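Cell division protein FtsX (Streptococcus pneumoniae, PDB 6HE6) forms the membrane-spanning part of the ABC transporter-like complex FtsEX, which acts in cell division and in maintaining normal growth and cell shape, probably through the peptidoglycan hydrolase PcsB. Local coordinates at residues D19-I27 with N36-D44; V52-Q63 with N83-N94. All coordinates share one frame; numbering follows the deposited sequence.

Interaction 1. Residues D19-I27 with N36-D44; sequences DVEDNSQTI and NNDYHKVYD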
loop_
_atom_site.group_PDB
_atom_site.type_symbol
_atom_site.label_atom_id
_atom_site.label_comp_id
_atom_site.label_asym_id
_atom_site.label_seq_id
_atom_site.Cartn_x
_atom_site.Cartn_y
_atom_site.Cartn_z
ATOM N N ASP A 19 -4.871 -10.490 -3.999
ATOM C CA ASP A 19 -4.619 -11.126 -5.285
ATOM C C ASP A 19 -4.212 -10.138 -6.365
ATOM O O ASP A 19 -4.161 -10.513 -7.543
ATOM C CB ASP A 19 -5.862 -11.883 -5.734
ATOM C CG ASP A 19 -7.077 -10.984 -5.797
ATOM O OD1 ASP A 19 -7.719 -10.786 -4.740
ATOM O OD2 ASP A 19 -7.375 -10.461 -6.893
ATOM N N VAL A 20 -3.959 -8.881 -5.999
ATOM C CA VAL A 20 -3.522 -7.840 -6.923
ATOM C C VAL A 20 -2.086 -7.481 -6.566
ATOM O O VAL A 20 -1.774 -7.211 -5.398
ATOM C CB VAL A 20 -4.434 -6.598 -6.855
ATOM C CG1 VAL A 20 -3.761 -5.381 -7.449
ATOM C CG2 VAL A 20 -5.776 -6.862 -7.547
ATOM N N GLU A 21 -1.213 -7.488 -7.562
ATOM C CA GLU A 21 0.174 -7.099 -7.357
ATOM C C GLU A 21 0.363 -5.770 -8.084
ATOM O O GLU A 21 0.796 -5.707 -9.230
ATOM C CB GLU A 21 1.134 -8.214 -7.829
ATOM C CG GLU A 21 1.255 -9.353 -6.805
ATOM C CD GLU A 21 1.642 -10.684 -7.422
ATOM O OE1 GLU A 21 2.615 -10.710 -8.199
ATOM O OE2 GLU A 21 0.991 -11.704 -7.109
ATOM N N ASP A 22 -0.000 -4.686 -7.400
ATOM C CA ASP A 22 0.027 -3.376 -8.036
ATOM C C ASP A 22 1.446 -2.865 -8.236
ATOM O O ASP A 22 1.670 -2.044 -9.132
ATOM C CB ASP A 22 -0.777 -2.380 -7.205
ATOM C CG ASP A 22 -1.196 -1.169 -8.004
ATOM O OD1 ASP A 22 -2.018 -1.347 -8.916
ATOM O OD2 ASP A 22 -0.711 -0.048 -7.709
ATOM N N ASN A 23 2.398 -3.345 -7.439
ATOM C CA ASN A 23 3.770 -2.857 -7.437
ATOM C C ASN A 23 4.706 -3.746 -8.240
ATOM O O ASN A 23 5.909 -3.467 -8.313
ATOM C CB ASN A 23 4.268 -2.743 -5.990
ATOM C CG ASN A 23 5.692 -2.243 -5.895
ATOM O OD1 ASN A 23 6.589 -2.972 -5.479
ATOM N ND2 ASN A 23 5.905 -1.001 -6.287
ATOM N N SER A 24 4.191 -4.810 -8.835
ATOM C CA SER A 24 5.000 -5.758 -9.579
ATOM C C SER A 24 4.929 -5.423 -11.056
ATOM O O SER A 24 3.849 -5.467 -11.647
ATOM C CB SER A 24 4.526 -7.190 -9.337
ATOM O OG SER A 24 4.624 -7.503 -7.962
ATOM N N GLN A 25 6.090 -5.122 -11.648
ATOM C CA GLN A 25 6.158 -4.772 -13.062
ATOM C C GLN A 25 5.992 -5.984 -13.959
ATOM O O GLN A 25 5.422 -5.865 -15.044
ATOM C CB GLN A 25 7.489 -4.086 -13.385
ATOM C CG GLN A 25 7.824 -2.902 -12.502
ATOM C CD GLN A 25 9.244 -2.413 -12.712
ATOM O OE1 GLN A 25 10.205 -3.111 -12.399
ATOM N NE2 GLN A 25 9.379 -1.209 -13.244
ATOM N N THR A 26 6.495 -7.143 -13.542
ATOM C CA THR A 26 6.385 -8.361 -14.322
ATOM C C THR A 26 5.818 -9.485 -13.463
ATOM O O THR A 26 5.914 -9.474 -12.231
ATOM C CB THR A 26 7.744 -8.785 -14.881
ATOM O OG1 THR A 26 8.715 -8.721 -13.834
ATOM C CG2 THR A 26 8.177 -7.841 -15.998
ATOM N N ILE A 27 5.224 -10.465 -14.145
ATOM C CA ILE A 27 4.680 -11.673 -13.535
ATOM C C ILE A 27 5.076 -12.864 -14.403
ATOM O O ILE A 27 5.615 -12.704 -15.497
ATOM C CB ILE A 27 3.153 -11.598 -13.391
ATOM C CG1 ILE A 27 2.517 -11.337 -14.758
ATOM C CG2 ILE A 27 2.746 -10.535 -12.354
ATOM C CD1 ILE A 27 1.029 -11.153 -14.693
ATOM N N ASN A 36 3.143 -7.312 -16.360
ATOM C CA ASN A 36 1.935 -7.256 -15.546
ATOM C C ASN A 36 1.067 -6.119 -16.066
ATOM O O ASN A 36 1.367 -4.946 -15.825
ATOM C CB ASN A 36 2.299 -7.042 -14.076
ATOM C CG ASN A 36 1.084 -6.974 -13.181
ATOM O OD1 ASN A 36 -0.030 -7.167 -13.640
ATOM N ND2 ASN A 36 1.291 -6.684 -11.897
ATOM N N ASN A 37 -0.009 -6.456 -16.778
ATOM C CA ASN A 37 -0.928 -5.433 -17.268
ATOM C C ASN A 37 -1.599 -4.649 -16.148
ATOM O O ASN A 37 -2.079 -3.537 -16.391
ATOM C CB ASN A 37 -2.008 -6.068 -18.142
ATOM C CG ASN A 37 -1.464 -6.576 -19.446
ATOM O OD1 ASN A 37 -0.415 -6.131 -19.902
ATOM N ND2 ASN A 37 -2.176 -7.513 -20.061
ATOM N N ASP A 38 -1.672 -5.197 -14.941
ATOM C CA ASP A 38 -2.316 -4.500 -13.838
ATOM C C ASP A 38 -1.344 -3.649 -13.034
ATOM O O ASP A 38 -1.711 -3.160 -11.963
ATOM C CB ASP A 38 -3.030 -5.496 -12.927
ATOM C CG ASP A 38 -4.220 -6.150 -13.607
ATOM O OD1 ASP A 38 -4.648 -5.641 -14.668
ATOM O OD2 ASP A 38 -4.735 -7.157 -13.076
ATOM N N TYR A 39 -0.133 -3.439 -13.546
ATOM C CA TYR A 39 0.892 -2.705 -12.824
ATOM C C TYR A 39 0.460 -1.263 -12.619
ATOM O O TYR A 39 0.084 -0.571 -13.576
ATOM C CB TYR A 39 2.213 -2.762 -13.591
ATOM C CG TYR A 39 3.304 -1.886 -13.029
ATOM C CD1 TYR A 39 3.847 -2.141 -11.785
ATOM C CD2 TYR A 39 3.777 -0.788 -13.739
ATOM C CE1 TYR A 39 4.848 -1.338 -11.269
ATOM C CE2 TYR A 39 4.764 0.016 -13.233
ATOM C CZ TYR A 39 5.301 -0.265 -12.001
ATOM O OH TYR A 39 6.288 0.525 -11.474
ATOM N N HIS A 40 0.494 -0.815 -11.367
ATOM C CA HIS A 40 0.278 0.592 -11.014
ATOM C C HIS A 40 -1.134 1.072 -11.303
ATOM O O HIS A 40 -1.395 2.288 -11.282
ATOM C CB HIS A 40 1.303 1.498 -11.711
ATOM C CG HIS A 40 2.581 1.651 -10.951
ATOM N ND1 HIS A 40 2.796 1.043 -9.734
ATOM C CD2 HIS A 40 3.699 2.361 -11.218
ATOM C CE1 HIS A 40 3.993 1.366 -9.285
ATOM N NE2 HIS A 40 4.566 2.160 -10.170
ATOM N N LYS A 41 -2.071 0.151 -11.542
ATOM C CA LYS A 41 -3.475 0.533 -11.704
ATOM C C LYS A 41 -3.977 1.315 -10.497
ATOM O O LYS A 41 -4.665 2.335 -10.636
ATOM C CB LYS A 41 -4.332 -0.719 -11.902
ATOM C CG LYS A 41 -4.945 -0.878 -13.285
ATOM C CD LYS A 41 -3.910 -0.790 -14.382
ATOM C CE LYS A 41 -4.566 -0.786 -15.763
ATOM N NZ LYS A 41 -5.641 -1.814 -15.897
ATOM N N VAL A 42 -3.665 0.831 -9.295
ATOM C CA VAL A 42 -4.113 1.516 -8.087
ATOM C C VAL A 42 -3.258 2.741 -7.816
ATOM O O VAL A 42 -3.783 3.812 -7.473
ATOM C CB VAL A 42 -4.105 0.552 -6.893
ATOM C CG1 VAL A 42 -4.476 1.299 -5.623
ATOM C CG2 VAL A 42 -5.049 -0.615 -7.167
ATOM N N TYR A 43 -1.932 2.605 -7.968
ATOM C CA TYR A 43 -1.023 3.735 -7.791
ATOM C C TYR A 43 -1.492 4.930 -8.609
ATOM O O TYR A 43 -1.652 6.032 -8.079
ATOM C CB TYR A 43 0.422 3.336 -8.172
ATOM C CG TYR A 43 1.395 4.509 -8.268
ATOM C CD1 TYR A 43 2.078 4.966 -7.150
ATOM C CD2 TYR A 43 1.606 5.173 -9.476
ATOM C CE1 TYR A 43 2.953 6.049 -7.237
ATOM C CE2 TYR A 43 2.467 6.247 -9.567
ATOM C CZ TYR A 43 3.139 6.673 -8.444
ATOM O OH TYR A 43 3.986 7.741 -8.549
ATOM N N ASP A 44 -1.783 4.715 -9.894
ATOM C CA ASP A 44 -2.071 5.836 -10.787
ATOM C C ASP A 44 -3.361 6.561 -10.406
ATOM O O ASP A 44 -3.416 7.794 -10.460
ATOM C CB ASP A 44 -2.145 5.365 -12.242
ATOM C CG ASP A 44 -0.805 4.963 -12.803
ATOM O OD1 ASP A 44 0.225 5.392 -12.245
ATOM O OD2 ASP A 44 -0.788 4.262 -13.840
#
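Asp22 reaches with both carboxylate oxygens into the start of helix 41-47. OD1 accepts from Val42 N at 2.8 Å in a nearly straight bond, and OD2 accepts from Tyr43 N at 2.9 Å, each met on the syn side; a short acidic side chain suits this end of a helix, where backbone N-H groups and the helix dipole probably stabilise its negative charge. With CG anti to the backbone N (chi1 -160°) the carboxylate swings onto the helix, while the backbone O of Asp22 accepts from His40 N, the N-cap residue, at 2.8 Å.

Asn36 supplies the other polar anchor. Its ND2 donates to Ser24 O at 2.8 Å and more weakly to Glu21 O, and OD1 accepts from Asp38 N to close an Asx turn. The backbone joins in through Asn36 N to Gln25 O, 3.0 Å.

Van der Waals contacts are fewer. Gln25 CG lies over one face of the Tyr39 ring, a CH-pi contact 4.0 Å from its centroid, and the Ile27 side chain crosses that of Asn36 at about a right angle, its CG2 against CB.

The contact closes the base of hairpin 26-29/32-35 and leads into helix 41-47; from strand 88-93, Tyr89 OH also binds Asp22 OD2.

Interaction 2. Residues V52-Q63 with N83-N94; sequences VKSVTFSSKEEQ and NPLYDAYIVEAN. With CAT (dodecane-trimethylamine), chain C.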
loop_
_atom_site.group_PDB
_atom_site.type_symbol
_atom_site.label_atom_id
_atom_site.label_comp_id
_atom_site.label_asym_id
_atom_site.label_seq_id
_atom_site.Cartn_x
_atom_site.Cartn_y
_atom_site.Cartn_z
ATOM N N VAL A 52 -3.815 14.731 -3.383
ATOM C CA VAL A 52 -2.754 13.884 -2.833
ATOM C C VAL A 52 -1.379 14.402 -3.244
ATOM O O VAL A 52 -1.156 14.798 -4.396
ATOM C CB VAL A 52 -2.923 12.411 -3.247
ATOM C CG1 VAL A 52 -4.329 11.940 -2.980
ATOM C CG2 VAL A 52 -2.591 12.242 -4.691
ATOM N N LYS A 53 -0.437 14.379 -2.300
ATOM C CA LYS A 53 0.912 14.862 -2.579
ATOM C C LYS A 53 1.898 13.745 -2.902
ATOM O O LYS A 53 2.800 13.940 -3.727
ATOM C CB LYS A 53 1.450 15.686 -1.401
ATOM C CG LYS A 53 2.913 16.152 -1.616
ATOM C CD LYS A 53 3.490 16.999 -0.479
ATOM C CE LYS A 53 4.118 18.281 -1.045
ATOM N NZ LYS A 53 4.358 19.347 -0.022
ATOM N N SER A 54 1.775 12.583 -2.269
ATOM C CA SER A 54 2.691 11.485 -2.543
ATOM C C SER A 54 2.005 10.163 -2.217
ATOM O O SER A 54 1.125 10.101 -1.354
ATOM C CB SER A 54 3.983 11.633 -1.733
ATOM O OG SER A 54 3.712 11.471 -0.353
ATOM N N VAL A 55 2.409 9.106 -2.924
ATOM C CA VAL A 55 1.887 7.771 -2.679
ATOM C C VAL A 55 3.059 6.799 -2.762
ATOM O O VAL A 55 3.724 6.699 -3.800
ATOM C CB VAL A 55 0.775 7.391 -3.662
ATOM C CG1 VAL A 55 1.203 7.711 -5.009
ATOM C CG2 VAL A 55 0.459 5.903 -3.607
ATOM N N THR A 56 3.327 6.115 -1.662
ATOM C CA THR A 56 4.529 5.316 -1.476
ATOM C C THR A 56 4.142 3.882 -1.154
ATOM O O THR A 56 3.396 3.643 -0.200
ATOM C CB THR A 56 5.366 5.904 -0.334
ATOM O OG1 THR A 56 5.648 7.285 -0.612
ATOM C CG2 THR A 56 6.651 5.146 -0.179
ATOM N N PHE A 57 4.638 2.928 -1.947
ATOM C CA PHE A 57 4.367 1.523 -1.681
ATOM C C PHE A 57 4.986 1.066 -0.359
ATOM O O PHE A 57 6.154 1.342 -0.074
ATOM C CB PHE A 57 4.906 0.637 -2.820
ATOM C CG PHE A 57 4.419 -0.798 -2.760
ATOM C CD1 PHE A 57 3.064 -1.088 -2.780
ATOM C CD2 PHE A 57 5.316 -1.853 -2.685
ATOM C CE1 PHE A 57 2.617 -2.409 -2.726
ATOM C CE2 PHE A 57 4.880 -3.151 -2.639
ATOM C CZ PHE A 57 3.527 -3.434 -2.654
ATOM N N SER A 58 4.205 0.312 0.428
ATOM C CA SER A 58 4.675 -0.341 1.657
ATOM C C SER A 58 4.261 -1.808 1.595
ATOM O O SER A 58 3.094 -2.145 1.819
ATOM C CB SER A 58 4.112 0.333 2.913
ATOM O OG SER A 58 4.260 -0.479 4.077
ATOM N N SER A 59 5.208 -2.684 1.297
ATOM C CA SER A 59 4.879 -4.093 1.151
ATOM C C SER A 59 4.493 -4.739 2.489
ATOM O O SER A 59 4.868 -4.278 3.580
ATOM C CB SER A 59 6.068 -4.852 0.599
ATOM O OG SER A 59 6.941 -5.093 1.675
ATOM N N LYS A 60 3.804 -5.873 2.389
ATOM C CA LYS A 60 3.469 -6.632 3.589
ATOM C C LYS A 60 4.724 -7.134 4.307
ATOM O O LYS A 60 4.772 -7.162 5.544
ATOM C CB LYS A 60 2.537 -7.797 3.239
ATOM C CG LYS A 60 3.064 -8.794 2.206
ATOM C CD LYS A 60 1.977 -9.849 1.870
ATOM C CE LYS A 60 1.918 -10.152 0.371
ATOM N NZ LYS A 60 3.160 -10.828 -0.144
ATOM N N GLU A 61 5.744 -7.545 3.551
ATOM C CA GLU A 61 7.018 -7.926 4.155
ATOM C C GLU A 61 7.555 -6.796 5.024
ATOM O O GLU A 61 7.751 -6.953 6.235
ATOM C CB GLU A 61 8.020 -8.284 3.054
ATOM C CG GLU A 61 7.629 -9.529 2.268
ATOM C CD GLU A 61 6.469 -9.317 1.317
ATOM O OE1 GLU A 61 6.161 -8.151 0.997
ATOM O OE2 GLU A 61 5.856 -10.325 0.896
ATOM N N GLU A 62 7.746 -5.627 4.410
ATOM C CA GLU A 62 8.274 -4.473 5.119
ATOM C C GLU A 62 7.463 -4.166 6.381
ATOM O O GLU A 62 8.043 -3.889 7.439
ATOM C CB GLU A 62 8.287 -3.290 4.151
ATOM C CG GLU A 62 8.634 -1.954 4.723
ATOM C CD GLU A 62 8.274 -0.845 3.751
ATOM O OE1 GLU A 62 8.216 -1.118 2.527
ATOM O OE2 GLU A 62 8.025 0.288 4.213
ATOM N N GLN A 63 6.121 -4.242 6.303
ATOM C CA GLN A 63 5.292 -3.943 7.472
ATOM C C GLN A 63 5.552 -4.915 8.605
ATOM O O GLN A 63 5.446 -4.536 9.777
ATOM C CB GLN A 63 3.795 -3.962 7.136
ATOM C CG GLN A 63 3.341 -2.869 6.198
ATOM C CD GLN A 63 1.860 -2.978 5.831
ATOM O OE1 GLN A 63 1.000 -3.155 6.699
ATOM N NE2 GLN A 63 1.568 -2.885 4.533
ATOM N N ASN A 83 2.681 -14.622 4.917
ATOM C CA ASN A 83 2.438 -13.327 5.548
ATOM C C ASN A 83 0.969 -12.967 5.360
ATOM O O ASN A 83 0.514 -12.848 4.217
ATOM C CB ASN A 83 3.350 -12.245 4.928
ATOM C CG ASN A 83 3.346 -10.964 5.716
ATOM O OD1 ASN A 83 2.341 -10.610 6.337
ATOM N ND2 ASN A 83 4.458 -10.237 5.676
ATOM N N PRO A 84 0.186 -12.817 6.430
ATOM C CA PRO A 84 -1.239 -12.486 6.280
ATOM C C PRO A 84 -1.543 -11.006 6.113
ATOM O O PRO A 84 -2.717 -10.660 5.935
ATOM C CB PRO A 84 -1.841 -12.998 7.596
ATOM C CG PRO A 84 -0.748 -12.822 8.582
ATOM C CD PRO A 84 0.536 -13.122 7.827
ATOM N N LEU A 85 -0.540 -10.138 6.184
ATOM C CA LEU A 85 -0.766 -8.704 6.063
ATOM C C LEU A 85 -1.001 -8.319 4.601
ATOM O O LEU A 85 -0.794 -9.110 3.680
ATOM C CB LEU A 85 0.412 -7.924 6.647
ATOM C CG LEU A 85 0.812 -8.267 8.089
ATOM C CD1 LEU A 85 2.026 -7.450 8.547
ATOM C CD2 LEU A 85 -0.379 -8.064 9.043
ATOM N N TYR A 86 -1.440 -7.082 4.396
ATOM C CA TYR A 86 -1.803 -6.570 3.079
ATOM C C TYR A 86 -0.769 -5.554 2.626
ATOM O O TYR A 86 -0.412 -4.654 3.395
ATOM C CB TYR A 86 -3.180 -5.905 3.112
ATOM C CG TYR A 86 -4.352 -6.850 3.137
ATOM C CD1 TYR A 86 -4.470 -7.822 4.126
ATOM C CD2 TYR A 86 -5.354 -6.762 2.178
ATOM C CE1 TYR A 86 -5.543 -8.689 4.151
ATOM C CE2 TYR A 86 -6.431 -7.626 2.197
ATOM C CZ TYR A 86 -6.518 -8.586 3.187
ATOM O OH TYR A 86 -7.585 -9.447 3.211
ATOM N N ASP A 87 -0.287 -5.692 1.382
ATOM C CA ASP A 87 0.408 -4.595 0.712
ATOM C C ASP A 87 -0.429 -3.328 0.792
ATOM O O ASP A 87 -1.665 -3.375 0.795
ATOM C CB ASP A 87 0.671 -4.921 -0.763
ATOM C CG ASP A 87 1.702 -6.015 -0.955
ATOM O OD1 ASP A 87 2.391 -6.383 0.025
ATOM O OD2 ASP A 87 1.830 -6.491 -2.102
ATOM N N ALA A 88 0.242 -2.180 0.831
ATOM C CA ALA A 88 -0.461 -0.935 1.079
ATOM C C ALA A 88 0.245 0.205 0.365
ATOM O O ALA A 88 1.444 0.144 0.093
ATOM C CB ALA A 88 -0.557 -0.640 2.586
ATOM N N TYR A 89 -0.518 1.258 0.066
ATOM C CA TYR A 89 0.059 2.535 -0.325
ATOM C C TYR A 89 -0.124 3.519 0.825
ATOM O O TYR A 89 -1.199 3.588 1.434
ATOM C CB TYR A 89 -0.588 3.087 -1.614
ATOM C CG TYR A 89 -0.066 2.413 -2.869
ATOM C CD1 TYR A 89 1.248 2.603 -3.289
ATOM C CD2 TYR A 89 -0.876 1.576 -3.617
ATOM C CE1 TYR A 89 1.727 1.992 -4.437
ATOM C CE2 TYR A 89 -0.403 0.952 -4.760
ATOM C CZ TYR A 89 0.903 1.159 -5.153
ATOM O OH TYR A 89 1.389 0.530 -6.264
ATOM N N ILE A 90 0.923 4.268 1.123
ATOM C CA ILE A 90 0.879 5.302 2.149
ATOM C C ILE A 90 0.687 6.615 1.407
ATOM O O ILE A 90 1.583 7.065 0.687
ATOM C CB ILE A 90 2.147 5.309 3.016
ATOM C CG1 ILE A 90 2.531 3.906 3.481
ATOM C CG2 ILE A 90 1.970 6.254 4.205
ATOM C CD1 ILE A 90 1.605 3.289 4.531
ATOM N N VAL A 91 -0.498 7.201 1.533
ATOM C CA VAL A 91 -0.881 8.386 0.771
ATOM C C VAL A 91 -0.780 9.597 1.682
ATOM O O VAL A 91 -1.262 9.564 2.823
ATOM C CB VAL A 91 -2.303 8.249 0.201
ATOM C CG1 VAL A 91 -2.707 9.494 -0.598
ATOM C CG2 VAL A 91 -2.440 6.964 -0.670
ATOM N N GLU A 92 -0.150 10.663 1.181
ATOM C CA GLU A 92 -0.041 11.929 1.889
ATOM C C GLU A 92 -0.991 12.935 1.250
ATOM O O GLU A 92 -0.857 13.242 0.061
ATOM C CB GLU A 92 1.398 12.445 1.840
ATOM C CG GLU A 92 1.579 13.844 2.426
ATOM C CD GLU A 92 2.993 14.357 2.240
ATOM O OE1 GLU A 92 3.690 13.820 1.355
ATOM O OE2 GLU A 92 3.406 15.287 2.967
ATOM N N ALA A 93 -1.948 13.437 2.036
ATOM C CA ALA A 93 -2.894 14.456 1.588
ATOM C C ALA A 93 -2.234 15.833 1.565
ATOM O O ALA A 93 -1.214 16.059 2.206
ATOM C CB ALA A 93 -4.122 14.503 2.500
ATOM N N ASN A 94 -2.841 16.770 0.828
ATOM C CA ASN A 94 -2.312 18.131 0.817
ATOM C C ASN A 94 -2.666 18.886 2.095
ATOM O O ASN A 94 -1.894 19.742 2.541
ATOM C CB ASN A 94 -2.835 18.896 -0.405
ATOM C CG ASN A 94 -1.956 18.716 -1.648
ATOM O OD1 ASN A 94 -0.769 18.387 -1.558
ATOM N ND2 ASN A 94 -2.550 18.925 -2.817
HETATM C C1 CAT C . 5.291 -14.606 8.400
HETATM C C2 CAT C . 5.074 -13.856 9.724
HETATM C C3 CAT C . 3.702 -13.161 9.752
HETATM C C4 CAT C . 3.167 -12.951 11.180
HETATM C C5 CAT C . 1.855 -12.150 11.123
HETATM C C6 CAT C . 1.067 -12.138 12.445
HETATM C C7 CAT C . -0.339 -12.686 12.185
HETATM C C8 CAT C . -1.412 -12.166 13.148
HETATM C C9 CAT C . -2.719 -12.047 12.356
HETATM C C10 CAT C . -3.940 -11.968 13.269
HETATM C C11 CAT C . -4.931 -10.961 12.676
HETATM C C12 CAT C . -6.327 -11.576 12.582
HETATM C CA1 CAT C . 6.675 -14.887 6.451
HETATM C CB1 CAT C . 6.634 -12.822 7.623
HETATM C CC1 CAT C . 7.666 -14.756 8.580
HETATM N NE1 CAT C . 6.562 -14.267 7.771
HETATM O O HOH W 1 3.665 8.873 0.753
#
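Phe57 and Tyr89 form an aromatic ridge on the sheet face shared with Val55 and Val91: the edge of Phe57 meets the face of Tyr89, centroids 5.4 Å apart and planes at 60°. Val55, beta-branched as suits a strand, fills the hollow beside them, its CG2 3.4 Å from Tyr89 CD1. Farther along, Val52 CG1 abuts Val91 CG1 at 3.8 Å. Asp87 OD2 lies in the Phe57 ring plane, 3.5 Å from CZ.

The strands run antiparallel, Thr56 and Ile90 forming a hydrogen-bonded pair, Phe57 and Tyr89 a non-hydrogen-bonded one. The face bearing Ser54, Thr56 and Ile90 is more polar. Ser54 OG donates to Glu92 OE1 at 2.9 Å, and a water fills the dip between Ser54 OG, Thr56 OG1 and Ile90 O. A classic bulge sets Lys53 and Ser54 opposite Glu92.

Where helix 60-70 begins, Asp87 OD1 accepts from Lys60 N at 2.8 Å. Lys60 lays its methylenes against Asp87 OD1 and Leu85 O. Asn83 runs the opposite way alongside Lys60, its ND2 weakly hydrogen-bonded to Lys60 O, and Pro84 CG meets CAT C7 at 3.6 Å.

Strand 52-58 is outermost in the four-stranded sheet; strand 88-93 pairs on its other edge with 11-16. Helix 99-107 packs on Val52 and Ala93.

How the interactions relate
Both segments of interaction 1 precede those of interaction 2 in the chain, and helix 41-47 is followed, after a short loop, by strand 52-58. Their centres lie about 14 Å apart, yet they touch: besides the polar link from Asp22 to strand 88-93, Asn23 CG packs on Phe57 CD2 at 3.3 Å and Tyr43 CE1 on Val55 CG1 at 3.3 Å. Interaction 1 thus joins the base of hairpin 26-29/32-35 to the face of the four-stranded sheet that interaction 2 helps build near the chain's centre. Both belong to one extracellular domain, in which the hairpin projects from the sheet and the dodecane-trimethylamine pocket lies at the Asn83 end of interaction 2.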